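Local coordinates for glyoxylate-induced Protein (Pseudomonas aeruginosa, PDB 1SQ4) that is of unknown function, but as a double-barrel cupin may act as a ureidoglycine aminohydrolase, at residues A92-Q106 with P114-V128. Residues are numbered along the deposited sequence; the frame is centred on the assembly and turned at random.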
ATOM      1  N   ALA A  92      17.858  17.864  33.142  1.00  6.19           N
ATOM      2  CA  ALA A  92      16.571  18.381  32.693  1.00  7.31           C
ATOM      3  C   ALA A  92      16.575  19.804  32.137  1.00  7.46           C
ATOM      4  O   ALA A  92      17.564  20.539  32.215  1.00  6.93           O
ATOM      5  CB  ALA A  92      15.552  18.294  33.837  1.00  4.50           C
ATOM      6  N   VAL A  93      15.436  20.162  31.563  1.00  7.02           N
ATOM      7  CA  VAL A  93      15.199  21.482  31.027  1.00  7.11           C
ATOM      8  C   VAL A  93      13.732  21.779  31.323  1.00  7.95           C
ATOM      9  O   VAL A  93      12.838  21.024  30.926  1.00 10.05           O
ATOM     10  CB  VAL A  93      15.434  21.546  29.509  1.00  6.42           C
ATOM     11  CG1 VAL A  93      15.010  22.903  28.984  1.00  4.16           C
ATOM     12  CG2 VAL A  93      16.899  21.303  29.197  1.00  6.69           C
ATOM     13  N   LEU A  94      13.492  22.861  32.052  1.00  7.18           N
ATOM     14  CA  LEU A  94      12.137  23.268  32.398  1.00  6.79           C
ATOM     15  C   LEU A  94      11.779  24.464  31.539  1.00  7.11           C
ATOM     16  O   LEU A  94      12.555  25.418  31.417  1.00  6.54           O
ATOM     17  CB  LEU A  94      12.052  23.636  33.887  1.00  5.90           C
ATOM     18  CG  LEU A  94      11.488  22.635  34.906  1.00  5.69           C
ATOM     19  CD1 LEU A  94      12.053  21.251  34.698  1.00  3.72           C
ATOM     20  CD2 LEU A  94      11.799  23.131  36.305  1.00  4.65           C
ATOM     21  N   PHE A  95      10.600  24.409  30.937  1.00  7.92           N
ATOM     22  CA  PHE A  95      10.147  25.486  30.079  1.00  8.87           C
ATOM     23  C   PHE A  95       8.695  25.810  30.363  1.00 10.30           C
ATOM     24  O   PHE A  95       7.792  25.106  29.905  1.00 12.16           O
ATOM     25  CB  PHE A  95      10.291  25.078  28.617  1.00  7.68           C
ATOM     26  CG  PHE A  95       9.879  26.143  27.659  1.00  8.02           C
ATOM     27  CD1 PHE A  95      10.628  27.306  27.542  1.00  5.93           C
ATOM     28  CD2 PHE A  95       8.717  26.007  26.907  1.00  7.68           C
ATOM     29  CE1 PHE A  95      10.227  28.315  26.688  1.00  8.28           C
ATOM     30  CE2 PHE A  95       8.310  27.017  26.046  1.00  7.58           C
ATOM     31  CZ  PHE A  95       9.061  28.175  25.937  1.00  7.29           C
ATOM     32  N   VAL A  96       8.458  26.889  31.098  1.00 10.41           N
ATOM     33  CA  VAL A  96       7.092  27.252  31.436  1.00 12.21           C
ATOM     34  C   VAL A  96       6.345  27.902  30.279  1.00 10.99           C
ATOM     35  O   VAL A  96       6.856  28.807  29.622  1.00 10.76           O
ATOM     36  CB  VAL A  96       7.070  28.170  32.665  1.00 12.38           C
ATOM     37  CG1 VAL A  96       8.002  29.319  32.436  1.00 18.29           C
ATOM     38  CG2 VAL A  96       5.654  28.662  32.929  1.00 14.20           C
ATOM     39  N   VAL A  97       5.127  27.423  30.039  1.00 10.60           N
ATOM     40  CA  VAL A  97       4.304  27.947  28.960  1.00 10.68           C
ATOM     41  C   VAL A  97       3.085  28.718  29.452  1.00 13.20           C
ATOM     42  O   VAL A  97       2.484  29.482  28.699  1.00 15.21           O
ATOM     43  CB  VAL A  97       3.827  26.824  28.018  1.00  8.47           C
ATOM     44  CG1 VAL A  97       5.009  26.223  27.296  1.00  7.75           C
ATOM     45  CG2 VAL A  97       3.086  25.762  28.802  1.00  6.62           C
ATOM     46  N   GLU A  98       2.708  28.529  30.708  1.00 13.86           N
ATOM     47  CA  GLU A  98       1.560  29.245  31.233  1.00 13.84           C
ATOM     48  C   GLU A  98       1.655  29.296  32.730  1.00 14.23           C
ATOM     49  O   GLU A  98       1.964  28.293  33.374  1.00 13.41           O
ATOM     50  CB  GLU A  98       0.274  28.549  30.833  1.00 15.71           C
ATOM     51  CG  GLU A  98      -0.971  29.369  31.018  1.00 17.43           C
ATOM     52  CD  GLU A  98      -2.180  28.616  30.533  1.00 21.82           C
ATOM     53  OE1 GLU A  98      -2.756  27.852  31.332  1.00 24.66           O
ATOM     54  OE2 GLU A  98      -2.533  28.756  29.341  1.00 24.48           O
ATOM     55  N   GLY A  99       1.392  30.478  33.278  1.00 13.76           N
ATOM     56  CA  GLY A  99       1.459  30.664  34.716  1.00 13.88           C
ATOM     57  C   GLY A  99       2.855  31.025  35.192  1.00 14.27           C
ATOM     58  O   GLY A  99       3.740  31.338  34.394  1.00 12.66           O
ATOM     59  N   GLU A 100       3.048  30.990  36.505  1.00 15.03           N
ATOM     60  CA  GLU A 100       4.341  31.309  37.090  1.00 16.39           C
ATOM     61  C   GLU A 100       4.820  30.156  37.965  1.00 15.31           C
ATOM     62  O   GLU A 100       4.102  29.697  38.851  1.00 14.12           O
ATOM     63  CB  GLU A 100       4.241  32.576  37.931  1.00 20.05           C
ATOM     64  CG  GLU A 100       5.534  32.984  38.622  1.00 25.09           C
ATOM     65  CD  GLU A 100       5.284  33.943  39.781  1.00 29.47           C
ATOM     66  OE1 GLU A 100       4.429  34.851  39.621  1.00 31.35           O
ATOM     67  OE2 GLU A 100       5.944  33.793  40.840  1.00 29.56           O
ATOM     68  N   LEU A 101       6.034  29.687  37.698  1.00 13.80           N
ATOM     69  CA  LEU A 101       6.610  28.592  38.457  1.00 11.97           C
ATOM     70  C   LEU A 101       7.722  29.131  39.337  1.00 11.46           C
ATOM     71  O   LEU A 101       8.430  30.066  38.965  1.00 11.03           O
ATOM     72  CB  LEU A 101       7.166  27.521  37.509  1.00 11.84           C
ATOM     73  CG  LEU A 101       7.631  26.168  38.069  1.00 11.01           C
ATOM     74  CD1 LEU A 101       6.494  25.509  38.820  1.00 11.06           C
ATOM     75  CD2 LEU A 101       8.084  25.261  36.935  1.00  8.98           C
ATOM     76  N   SER A 102       7.856  28.543  40.517  1.00 11.62           N
ATOM     77  CA  SER A 102       8.890  28.942  41.459  1.00 11.23           C
ATOM     78  C   SER A 102       9.896  27.802  41.540  1.00 11.31           C
ATOM     79  O   SER A 102       9.578  26.717  42.027  1.00 12.05           O
ATOM     80  CB  SER A 102       8.268  29.206  42.830  1.00 12.26           C
ATOM     81  OG  SER A 102       9.232  29.622  43.773  1.00  9.79           O
ATOM     82  N   LEU A 103      11.104  28.050  41.041  1.00 10.78           N
ATOM     83  CA  LEU A 103      12.170  27.047  41.042  1.00 10.79           C
ATOM     84  C   LEU A 103      13.309  27.412  41.980  1.00 11.66           C
ATOM     85  O   LEU A 103      13.836  28.523  41.938  1.00 11.16           O
ATOM     86  CB  LEU A 103      12.752  26.874  39.631  1.00  9.69           C
ATOM     87  CG  LEU A 103      14.020  26.014  39.504  1.00  6.85           C
ATOM     88  CD1 LEU A 103      13.679  24.580  39.824  1.00  8.65           C
ATOM     89  CD2 LEU A 103      14.598  26.118  38.114  1.00  5.37           C
ATOM     90  N   THR A 104      13.690  26.465  42.823  1.00 12.13           N
ATOM     91  CA  THR A 104      14.798  26.675  43.736  1.00 14.02           C
ATOM     92  C   THR A 104      15.900  25.782  43.183  1.00 15.70           C
ATOM     93  O   THR A 104      15.878  24.561  43.352  1.00 15.33           O
ATOM     94  CB  THR A 104      14.424  26.260  45.167  1.00 12.90           C
ATOM     95  OG1 THR A 104      13.345  27.078  45.625  1.00 16.00           O
ATOM     96  CG2 THR A 104      15.596  26.432  46.096  1.00 12.48           C
ATOM     97  N   LEU A 105      16.851  26.397  42.491  1.00 17.49           N
ATOM     98  CA  LEU A 105      17.933  25.653  41.883  1.00 20.08           C
ATOM     99  C   LEU A 105      19.278  26.163  42.351  1.00 22.83           C
ATOM    100  O   LEU A 105      19.569  27.354  42.253  1.00 22.52           O
ATOM    101  CB  LEU A 105      17.835  25.763  40.362  1.00 20.44           C
ATOM    102  CG  LEU A 105      18.841  24.950  39.552  1.00 19.95           C
ATOM    103  CD1 LEU A 105      18.622  23.490  39.838  1.00 19.43           C
ATOM    104  CD2 LEU A 105      18.688  25.234  38.063  1.00 19.89           C
ATOM    105  N   GLN A 106      20.100  25.253  42.863  1.00 26.12           N
ATOM    106  CA  GLN A 106      21.424  25.625  43.335  1.00 30.07           C
ATOM    107  C   GLN A 106      21.334  26.745  44.357  1.00 30.52           C
ATOM    108  O   GLN A 106      21.970  27.792  44.207  1.00 30.33           O
ATOM    109  CB  GLN A 106      22.292  26.087  42.158  1.00 32.48           C
ATOM    110  CG  GLN A 106      23.523  25.223  41.941  1.00 34.66           C
ATOM    111  CD  GLN A 106      23.160  23.790  41.567  1.00 35.30           C
ATOM    112  OE1 GLN A 106      22.338  23.144  42.229  1.00 35.19           O
ATOM    113  NE2 GLN A 106      23.790  23.281  40.511  1.00 34.62           N
ATOM    114  N   PRO A 114       5.929  32.700  32.055  1.00 18.04           N
ATOM    115  CA  PRO A 114       5.836  31.944  30.804  1.00 17.00           C
ATOM    116  C   PRO A 114       6.969  32.403  29.889  1.00 15.26           C
ATOM    117  O   PRO A 114       7.194  33.606  29.710  1.00 15.64           O
ATOM    118  CB  PRO A 114       4.452  32.316  30.285  1.00 15.34           C
ATOM    119  CG  PRO A 114       3.671  32.454  31.561  1.00 16.36           C
ATOM    120  CD  PRO A 114       4.623  33.274  32.418  1.00 17.60           C
ATOM    121  N   GLY A 115       7.693  31.431  29.343  1.00 13.09           N
ATOM    122  CA  GLY A 115       8.825  31.719  28.487  1.00 10.69           C
ATOM    123  C   GLY A 115      10.094  31.361  29.243  1.00 10.12           C
ATOM    124  O   GLY A 115      11.170  31.234  28.659  1.00  8.58           O
ATOM    125  N   GLY A 116       9.951  31.180  30.556  1.00 10.36           N
ATOM    126  CA  GLY A 116      11.082  30.843  31.408  1.00  8.39           C
ATOM    127  C   GLY A 116      11.760  29.534  31.068  1.00  7.61           C
ATOM    128  O   GLY A 116      11.109  28.495  30.975  1.00  9.14           O
ATOM    129  N   TYR A 117      13.077  29.581  30.903  1.00  7.02           N
ATOM    130  CA  TYR A 117      13.862  28.392  30.552  1.00  6.33           C
ATOM    131  C   TYR A 117      14.854  28.059  31.665  1.00  4.87           C
ATOM    132  O   TYR A 117      15.595  28.917  32.126  1.00  5.24           O
ATOM    133  CB  TYR A 117      14.609  28.671  29.242  1.00  6.68           C
ATOM    134  CG  TYR A 117      15.331  27.503  28.589  1.00  5.94           C
ATOM    135  CD1 TYR A 117      14.797  26.871  27.465  1.00  5.02           C
ATOM    136  CD2 TYR A 117      16.597  27.116  29.016  1.00  5.10           C
ATOM    137  CE1 TYR A 117      15.511  25.898  26.769  1.00  4.45           C
ATOM    138  CE2 TYR A 117      17.320  26.146  28.332  1.00  6.42           C
ATOM    139  CZ  TYR A 117      16.775  25.542  27.203  1.00  6.28           C
ATOM    140  OH  TYR A 117      17.523  24.618  26.503  1.00  7.30           O
ATOM    141  N   ALA A 118      14.877  26.805  32.087  1.00  5.27           N
ATOM    142  CA  ALA A 118      15.782  26.403  33.150  1.00  5.08           C
ATOM    143  C   ALA A 118      16.482  25.084  32.845  1.00  3.94           C
ATOM    144  O   ALA A 118      15.847  24.122  32.419  1.00  5.14           O
ATOM    145  CB  ALA A 118      15.014  26.301  34.467  1.00  3.17           C
ATOM    146  N   PHE A 119      17.798  25.057  33.045  1.00  3.83           N
ATOM    147  CA  PHE A 119      18.594  23.857  32.815  1.00  3.79           C
ATOM    148  C   PHE A 119      19.099  23.339  34.150  1.00  5.32           C
ATOM    149  O   PHE A 119      19.771  24.047  34.908  1.00  6.99           O
ATOM    150  CB  PHE A 119      19.782  24.142  31.894  1.00  3.03           C
ATOM    151  CG  PHE A 119      20.703  22.964  31.726  1.00  4.03           C
ATOM    152  CD1 PHE A 119      21.903  22.897  32.428  1.00  4.94           C
ATOM    153  CD2 PHE A 119      20.335  21.881  30.928  1.00  2.44           C
ATOM    154  CE1 PHE A 119      22.712  21.770  32.345  1.00  3.08           C
ATOM    155  CE2 PHE A 119      21.137  20.753  30.842  1.00  1.09           C
ATOM    156  CZ  PHE A 119      22.328  20.699  31.553  1.00  2.59           C
ATOM    157  N   ILE A 120      18.774  22.090  34.430  1.00  5.47           N
ATOM    158  CA  ILE A 120      19.154  21.476  35.678  1.00  5.04           C
ATOM    159  C   ILE A 120      20.138  20.385  35.360  1.00  3.74           C
ATOM    160  O   ILE A 120      19.830  19.490  34.598  1.00  5.00           O
ATOM    161  CB  ILE A 120      17.925  20.877  36.342  1.00  5.41           C
ATOM    162  CG1 ILE A 120      16.850  21.952  36.465  1.00  5.91           C
ATOM    163  CG2 ILE A 120      18.265  20.307  37.690  1.00  5.57           C
ATOM    164  CD1 ILE A 120      15.585  21.434  37.084  1.00  8.05           C
ATOM    165  N   PRO A 121      21.364  20.480  35.896  1.00  4.03           N
ATOM    166  CA  PRO A 121      22.408  19.473  35.662  1.00  4.72           C
ATOM    167  C   PRO A 121      22.144  18.186  36.442  1.00  4.89           C
ATOM    168  O   PRO A 121      21.477  18.199  37.475  1.00  5.29           O
ATOM    169  CB  PRO A 121      23.689  20.189  36.096  1.00  4.06           C
ATOM    170  CG  PRO A 121      23.206  21.158  37.123  1.00  5.88           C
ATOM    171  CD  PRO A 121      21.938  21.692  36.501  1.00  3.61           C
ATOM    172  N   PRO A 122      22.683  17.061  35.963  1.00  4.20           N
ATOM    173  CA  PRO A 122      22.485  15.767  36.618  1.00  4.88           C
ATOM    174  C   PRO A 122      22.848  15.736  38.090  1.00  5.28           C
ATOM    175  O   PRO A 122      23.902  16.222  38.486  1.00  5.23           O
ATOM    176  CB  PRO A 122      23.333  14.824  35.775  1.00  3.77           C
ATOM    177  CG  PRO A 122      24.445  15.697  35.325  1.00  3.88           C
ATOM    178  CD  PRO A 122      23.767  16.991  34.972  1.00  3.00           C
ATOM    179  N   GLY A 123      21.949  15.162  38.889  1.00  6.47           N
ATOM    180  CA  GLY A 123      22.156  15.064  40.319  1.00  8.51           C
ATOM    181  C   GLY A 123      21.977  16.389  41.044  1.00  9.87           C
ATOM    182  O   GLY A 123      22.120  16.459  42.260  1.00 11.99           O
ATOM    183  N   ALA A 124      21.653  17.447  40.317  1.00 10.77           N
ATOM    184  CA  ALA A 124      21.488  18.744  40.959  1.00 13.05           C
ATOM    185  C   ALA A 124      20.239  18.822  41.828  1.00 14.22           C
ATOM    186  O   ALA A 124      19.157  18.388  41.429  1.00 15.19           O
ATOM    187  CB  ALA A 124      21.468  19.848  39.910  1.00 11.52           C
ATOM    188  N   ASP A 125      20.389  19.375  43.026  1.00 15.63           N
ATOM    189  CA  ASP A 125      19.247  19.509  43.921  1.00 17.51           C
ATOM    190  C   ASP A 125      18.427  20.725  43.539  1.00 15.56           C
ATOM    191  O   ASP A 125      18.966  21.793  43.246  1.00 14.22           O
ATOM    192  CB  ASP A 125      19.689  19.654  45.374  1.00 21.72           C
ATOM    193  CG  ASP A 125      20.439  18.450  45.871  1.00 27.48           C
ATOM    194  OD1 ASP A 125      19.983  17.308  45.610  1.00 31.45           O
ATOM    195  OD2 ASP A 125      21.481  18.646  46.540  1.00 31.13           O
ATOM    196  N   TYR A 126      17.115  20.555  43.556  1.00 14.28           N
ATOM    197  CA  TYR A 126      16.228  21.644  43.216  1.00 12.67           C
ATOM    198  C   TYR A 126      14.830  21.279  43.630  1.00 12.61           C
ATOM    199  O   TYR A 126      14.579  20.167  44.087  1.00 13.24           O
ATOM    200  CB  TYR A 126      16.244  21.891  41.711  1.00 11.77           C
ATOM    201  CG  TYR A 126      15.466  20.886  40.877  1.00 10.12           C
ATOM    202  CD1 TYR A 126      16.019  19.649  40.530  1.00 10.80           C
ATOM    203  CD2 TYR A 126      14.199  21.201  40.381  1.00 10.45           C
ATOM    204  CE1 TYR A 126      15.334  18.753  39.696  1.00  9.17           C
ATOM    205  CE2 TYR A 126      13.504  20.315  39.552  1.00 10.27           C
ATOM    206  CZ  TYR A 126      14.081  19.097  39.211  1.00 10.20           C
ATOM    207  OH  TYR A 126      13.405  18.245  38.369  1.00  9.70           O
ATOM    208  N   LYS A 127      13.914  22.220  43.475  1.00 11.71           N
ATOM    209  CA  LYS A 127      12.532  21.936  43.793  1.00 12.23           C
ATOM    210  C   LYS A 127      11.642  22.957  43.139  1.00 11.41           C
ATOM    211  O   LYS A 127      12.079  24.067  42.863  1.00 13.55           O
ATOM    212  CB  LYS A 127      12.325  21.850  45.307  1.00 13.04           C
ATOM    213  CG  LYS A 127      12.993  22.919  46.137  1.00 13.24           C
ATOM    214  CD  LYS A 127      12.979  22.507  47.592  1.00 12.27           C
ATOM    215  CE  LYS A 127      13.563  23.587  48.467  1.00 15.23           C
ATOM    216  NZ  LYS A 127      13.405  23.267  49.919  1.00 12.97           N
ATOM    217  N   VAL A 128      10.409  22.555  42.844  1.00 11.11           N
ATOM    218  CA  VAL A 128       9.460  23.430  42.165  1.00 12.90           C
ATOM    219  C   VAL A 128       8.168  23.618  42.938  1.00 12.56           C
ATOM    220  O   VAL A 128       7.638  22.686  43.539  1.00 14.68           O
ATOM    221  CB  VAL A 128       9.092  22.882  40.750  1.00 12.22           C
ATOM    222  CG1 VAL A 128      10.331  22.736  39.906  1.00 12.10           C
ATOM    223  CG2 VAL A 128       8.394  21.552  40.871  1.00 14.53           C
TER
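Leu103 and Leu105 of strand 101-105 reach across the inside of a beta barrel to both strands of 114-128. In Leu105, CB carries CG anti to the backbone N (chi1 -176°), setting both methyls between the strands: CD1 lies 3.4 Å from Tyr126 CB and touches Ile120 CG2, CD2 lies 3.5 Å from Phe119 O. Leu103 forks likewise, CD1 against Tyr126 CD2 and Val128 CG1, CD2 3.7 Å from Ala118 CB. Within 114-128, Ile120 folds its CD1 over the centre of the Tyr126 ring, 3.3 Å above its plane. On the same wall as Ile120, Leu94 CD2 meets Val128 CG1 of the facing wall tip to tip at 3.9 Å. Two antiparallel ladders face each other, 92-98 with 116-120 and 101-105 with 126-128, the jelly roll of a cupin barrel. In the first, Leu94 N bonds Ala118 O at 2.7 Å in a hydrogen-bonded pair; in the second, Thr104 pairs with Lys127. On the outer face of the first, Val93 CG1 makes a CH-pi contact over Tyr117, 3.9 Å from the ring centroid, and Val93 CG2 meets the edge of Phe119. Tyr117 stacks on Phe181 and hydrogen-bonds through OH to Val193 O of strand 191-198, joining this barrel to the second. Toward the 96-99 end of that ladder Gly115 N donates to Val96 O (171° at the hydrogen), beside a classic beta bulge, Val97 and Glu98 together opposite Arg137.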